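Local coordinates for BIFUNCTIONAL PROTEIN Proline utilization A (PutA) (Corynebacterium freiburgense, PDB 5UX5), which probably oxidises proline to glutamate in two steps, pairing an FAD-dependent proline dehydrogenase with an NAD-dependent aldehyde dehydrogenase in one chain, at residues Thr692-Asp705 with Phe845-Glu858. Sequence-based numbering, arbitrary orientation.
Sequences TSGKNAIIVTPSAD and FGLTGGIHSLDEDE
I699 and its neighbours in strand 696-700 pair in parallel with strand 848-852, their axes 9° apart. G850 gives its N-H to A697 O and offers its O to I699 N; I699 O then receives H852 N. T701 N to H852 O prolongs the ladder weakly. CA-H...O contacts accompany the ladder, from G849 CA to A697 O and from I698 CA to G850 O. G850, without a side chain, leaves the face beside I698 to I698 itself.

Before the ladder, N696 uses its amide as a substitute for backbone. With CG beside its own backbone N (chi1 -49°), OD1 accepts T848 N at 2.9 Å from above the amide plane, while ND2 turns to C725 O and A727 O. Two donors and one acceptor suit asparagine to this buried place.

Apolar contacts divide between the faces. I699 CB meets I851 CG1 at 4.1 Å on the face lined by helix 833-841; on the other, H852 CB touches A704 CB, and NE2 bonds D712 of helix 706-718. Near the NAD end, the F845 ring lies against G694 CA and K695 CB, the latter 3.6 Å from CD1.

Past the strands, the T701 hydroxyl donates to E858 OE1 at 2.9 Å, on the carboxylate's syn side. L854 N reaches S703 O. D855 caps helix 856-865, its OD1 accepting E858 N.

The hydroxyl donor on OE1 would be consistent with a charged E858; with the L854-S703 bond it ties the helix start to the turn after strand 696-700 within the aldehyde dehydrogenase module.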
loop_
_atom_site.group_PDB
_atom_site.type_symbol
_atom_site.label_atom_id
_atom_site.label_comp_id
_atom_site.label_asym_id
_atom_site.label_seq_id
_atom_site.Cartn_x
_atom_site.Cartn_y
_atom_site.Cartn_z
ATOM N N THR A 692 15.409 -15.130 -2.860
ATOM C CA THR A 692 15.605 -16.088 -1.758
ATOM C C THR A 692 15.512 -15.425 -0.380
ATOM O O THR A 692 16.423 -15.528 0.439
ATOM C CB THR A 692 16.960 -16.804 -1.866
ATOM O OG1 THR A 692 18.036 -15.852 -1.813
ATOM C CG2 THR A 692 17.080 -17.607 -3.148
ATOM N N SER A 693 14.393 -14.751 -0.112
ATOM C CA SER A 693 14.027 -14.279 1.228
ATOM C C SER A 693 14.935 -13.150 1.725
ATOM O O SER A 693 15.946 -12.830 1.092
ATOM C CB SER A 693 14.024 -15.454 2.218
ATOM O OG SER A 693 13.604 -15.064 3.515
ATOM N N GLY A 694 14.589 -12.547 2.858
ATOM C CA GLY A 694 15.328 -11.421 3.392
ATOM C C GLY A 694 15.043 -11.261 4.867
ATOM O O GLY A 694 14.098 -11.844 5.409
ATOM N N LYS A 695 15.919 -10.504 5.525
ATOM C CA LYS A 695 15.846 -10.164 6.948
ATOM C C LYS A 695 15.816 -8.638 7.019
ATOM O O LYS A 695 16.848 -7.980 7.175
ATOM C CB LYS A 695 17.046 -10.753 7.745
ATOM C CG LYS A 695 16.861 -10.671 9.283
ATOM C CD LYS A 695 15.645 -11.481 9.702
ATOM C CE LYS A 695 15.289 -11.319 11.164
ATOM N NZ LYS A 695 14.172 -12.251 11.504
ATOM N N ASN A 696 14.620 -8.082 6.986
ATOM C CA ASN A 696 14.412 -6.686 6.641
ATOM C C ASN A 696 14.038 -5.879 7.875
ATOM O O ASN A 696 13.306 -6.360 8.743
ATOM C CB ASN A 696 13.314 -6.591 5.593
ATOM C CG ASN A 696 13.542 -7.550 4.468
ATOM O OD1 ASN A 696 14.547 -7.455 3.768
ATOM N ND2 ASN A 696 12.633 -8.510 4.301
ATOM N N ALA A 697 14.537 -4.650 7.938
ATOM C CA ALA A 697 14.358 -3.788 9.086
ATOM C C ALA A 697 13.763 -2.468 8.641
ATOM O O ALA A 697 13.904 -2.070 7.477
ATOM C CB ALA A 697 15.679 -3.533 9.804
ATOM N N ILE A 698 13.071 -1.807 9.573
ATOM C CA ILE A 698 12.660 -0.412 9.421
ATOM C C ILE A 698 13.290 0.376 10.553
ATOM O O ILE A 698 13.065 0.065 11.731
ATOM C CB ILE A 698 11.131 -0.244 9.414
ATOM C CG1 ILE A 698 10.519 -0.857 8.166
ATOM C CG2 ILE A 698 10.687 1.224 9.612
ATOM C CD1 ILE A 698 9.002 -0.720 8.193
ATOM N N ILE A 699 14.068 1.395 10.202
ATOM C CA ILE A 699 14.658 2.298 11.190
ATOM C C ILE A 699 13.683 3.438 11.501
ATOM O O ILE A 699 13.117 4.062 10.590
ATOM C CB ILE A 699 16.006 2.844 10.695
ATOM C CG1 ILE A 699 16.986 1.698 10.441
ATOM C CG2 ILE A 699 16.551 3.846 11.674
ATOM C CD1 ILE A 699 18.339 2.169 9.963
ATOM N N VAL A 700 13.497 3.708 12.791
ATOM C CA VAL A 700 12.635 4.763 13.298
ATOM C C VAL A 700 13.488 5.651 14.189
ATOM O O VAL A 700 13.946 5.216 15.252
ATOM C CB VAL A 700 11.441 4.195 14.076
ATOM C CG1 VAL A 700 10.490 5.327 14.577
ATOM C CG2 VAL A 700 10.723 3.160 13.226
ATOM N N THR A 701 13.670 6.889 13.785
ATOM C CA THR A 701 14.447 7.877 14.515
ATOM C C THR A 701 13.516 8.841 15.224
ATOM O O THR A 701 12.363 9.002 14.822
ATOM C CB THR A 701 15.357 8.650 13.550
ATOM O OG1 THR A 701 14.598 9.666 12.877
ATOM C CG2 THR A 701 15.977 7.711 12.532
ATOM N N PRO A 702 13.996 9.567 16.237
ATOM C CA PRO A 702 13.097 10.479 16.968
ATOM C C PRO A 702 12.403 11.510 16.094
ATOM O O PRO A 702 11.341 12.010 16.492
ATOM C CB PRO A 702 14.031 11.156 17.981
ATOM C CG PRO A 702 15.113 10.201 18.185
ATOM C CD PRO A 702 15.338 9.541 16.840
ATOM N N SER A 703 12.927 11.804 14.901
ATOM C CA SER A 703 12.326 12.774 13.988
ATOM C C SER A 703 11.181 12.192 13.157
ATOM O O SER A 703 10.764 12.805 12.177
ATOM C CB SER A 703 13.404 13.358 13.072
ATOM O OG SER A 703 14.352 14.104 13.818
ATOM N N ALA A 704 10.696 11.007 13.495
ATOM C CA ALA A 704 9.642 10.358 12.745
ATOM C C ALA A 704 8.292 10.716 13.313
ATOM O O ALA A 704 8.167 11.139 14.459
ATOM C CB ALA A 704 9.797 8.846 12.772
ATOM N N ASP A 705 7.286 10.581 12.477
ATOM C CA ASP A 705 5.916 10.583 12.933
ATOM C C ASP A 705 5.687 9.221 13.568
ATOM O O ASP A 705 5.611 8.207 12.862
ATOM C CB ASP A 705 4.936 10.830 11.783
ATOM C CG ASP A 705 3.496 10.927 12.255
ATOM O OD1 ASP A 705 3.089 10.121 13.122
ATOM O OD2 ASP A 705 2.755 11.789 11.735
ATOM N N PHE A 845 21.455 -10.443 4.598
ATOM C CA PHE A 845 20.515 -10.253 3.513
ATOM C C PHE A 845 20.495 -8.789 3.067
ATOM O O PHE A 845 21.028 -7.894 3.737
ATOM C CB PHE A 845 19.115 -10.716 3.937
ATOM C CG PHE A 845 19.056 -12.134 4.412
ATOM C CD1 PHE A 845 19.442 -12.476 5.693
ATOM C CD2 PHE A 845 18.584 -13.137 3.572
ATOM C CE1 PHE A 845 19.373 -13.799 6.128
ATOM C CE2 PHE A 845 18.513 -14.463 4.002
ATOM C CZ PHE A 845 18.905 -14.791 5.281
ATOM N N GLY A 846 19.911 -8.555 1.889
ATOM C CA GLY A 846 19.709 -7.188 1.459
ATOM C C GLY A 846 18.536 -7.014 0.522
ATOM O O GLY A 846 18.708 -6.487 -0.581
ATOM N N LEU A 847 17.343 -7.441 0.946
ATOM C CA LEU A 847 16.152 -7.400 0.097
ATOM C C LEU A 847 15.402 -6.073 0.284
ATOM O O LEU A 847 15.545 -5.174 -0.546
ATOM C CB LEU A 847 15.244 -8.604 0.385
ATOM C CG LEU A 847 13.990 -8.840 -0.476
ATOM C CD1 LEU A 847 14.229 -8.472 -1.926
ATOM C CD2 LEU A 847 13.490 -10.261 -0.418
ATOM N N THR A 848 14.605 -5.914 1.347
ATOM C CA THR A 848 13.916 -4.648 1.561
ATOM C C THR A 848 14.401 -3.986 2.842
ATOM O O THR A 848 15.009 -4.615 3.714
ATOM C CB THR A 848 12.371 -4.799 1.614
ATOM O OG1 THR A 848 11.991 -5.566 2.748
ATOM C CG2 THR A 848 11.797 -5.469 0.368
ATOM N N GLY A 849 14.105 -2.689 2.946
ATOM C CA GLY A 849 14.484 -1.902 4.110
ATOM C C GLY A 849 13.876 -0.514 4.060
ATOM O O GLY A 849 13.652 0.032 2.973
ATOM N N GLY A 850 13.579 0.065 5.219
ATOM C CA GLY A 850 12.937 1.356 5.254
ATOM C C GLY A 850 13.452 2.187 6.409
ATOM O O GLY A 850 14.012 1.676 7.386
ATOM N N ILE A 851 13.230 3.492 6.286
ATOM C CA ILE A 851 13.483 4.419 7.378
ATOM C C ILE A 851 12.250 5.290 7.559
ATOM O O ILE A 851 11.524 5.612 6.609
ATOM C CB ILE A 851 14.738 5.292 7.145
ATOM C CG1 ILE A 851 15.048 6.141 8.367
ATOM C CG2 ILE A 851 14.515 6.243 5.984
ATOM C CD1 ILE A 851 16.332 6.943 8.245
ATOM N N HIS A 852 11.988 5.636 8.799
ATOM C CA HIS A 852 10.951 6.600 9.100
ATOM C C HIS A 852 11.620 7.796 9.747
ATOM O O HIS A 852 12.129 7.691 10.866
ATOM C CB HIS A 852 9.883 5.985 9.992
ATOM C CG HIS A 852 8.587 5.773 9.285
ATOM N ND1 HIS A 852 7.598 6.739 9.248
ATOM C CD2 HIS A 852 8.128 4.728 8.555
ATOM C CE1 HIS A 852 6.574 6.287 8.540
ATOM N NE2 HIS A 852 6.869 5.072 8.107
ATOM N N SER A 853 11.617 8.923 9.043
ATOM C CA SER A 853 12.187 10.149 9.580
ATOM C C SER A 853 11.724 11.320 8.733
ATOM O O SER A 853 11.715 11.232 7.506
ATOM C CB SER A 853 13.708 10.093 9.606
ATOM O OG SER A 853 14.214 11.371 9.936
ATOM N N LEU A 854 11.298 12.399 9.384
ATOM C CA LEU A 854 10.940 13.634 8.691
ATOM C C LEU A 854 12.120 14.586 8.572
ATOM O O LEU A 854 11.953 15.704 8.079
ATOM C CB LEU A 854 9.771 14.315 9.410
ATOM C CG LEU A 854 8.496 13.457 9.326
ATOM C CD1 LEU A 854 7.230 14.175 9.795
ATOM C CD2 LEU A 854 8.310 12.946 7.884
ATOM N N ASP A 855 13.298 14.154 9.009
ATOM C CA ASP A 855 14.512 14.940 8.923
ATOM C C ASP A 855 15.199 14.606 7.608
ATOM O O ASP A 855 15.505 13.436 7.354
ATOM C CB ASP A 855 15.412 14.620 10.109
ATOM C CG ASP A 855 16.674 15.455 10.123
ATOM O OD1 ASP A 855 17.627 15.102 9.403
ATOM O OD2 ASP A 855 16.707 16.460 10.870
ATOM N N GLU A 856 15.443 15.629 6.779
ATOM C CA GLU A 856 15.936 15.394 5.421
ATOM C C GLU A 856 17.376 14.875 5.415
ATOM O O GLU A 856 17.714 14.000 4.610
ATOM C CB GLU A 856 15.804 16.673 4.590
ATOM N N ASP A 857 18.230 15.358 6.327
ATOM C CA ASP A 857 19.624 14.905 6.330
ATOM C C ASP A 857 19.737 13.437 6.696
ATOM O O ASP A 857 20.605 12.726 6.169
ATOM C CB ASP A 857 20.470 15.760 7.270
ATOM C CG ASP A 857 20.553 17.188 6.813
ATOM O OD1 ASP A 857 20.812 17.380 5.602
ATOM O OD2 ASP A 857 20.347 18.111 7.635
ATOM N N GLU A 858 18.913 12.986 7.645
ATOM C CA GLU A 858 18.890 11.575 8.006
ATOM C C GLU A 858 18.480 10.741 6.813
ATOM O O GLU A 858 19.070 9.694 6.529
ATOM C CB GLU A 858 17.918 11.354 9.159
ATOM C CG GLU A 858 18.230 12.120 10.415
ATOM C CD GLU A 858 17.368 11.673 11.575
ATOM O OE1 GLU A 858 16.137 11.545 11.376
ATOM O OE2 GLU A 858 17.915 11.432 12.677
#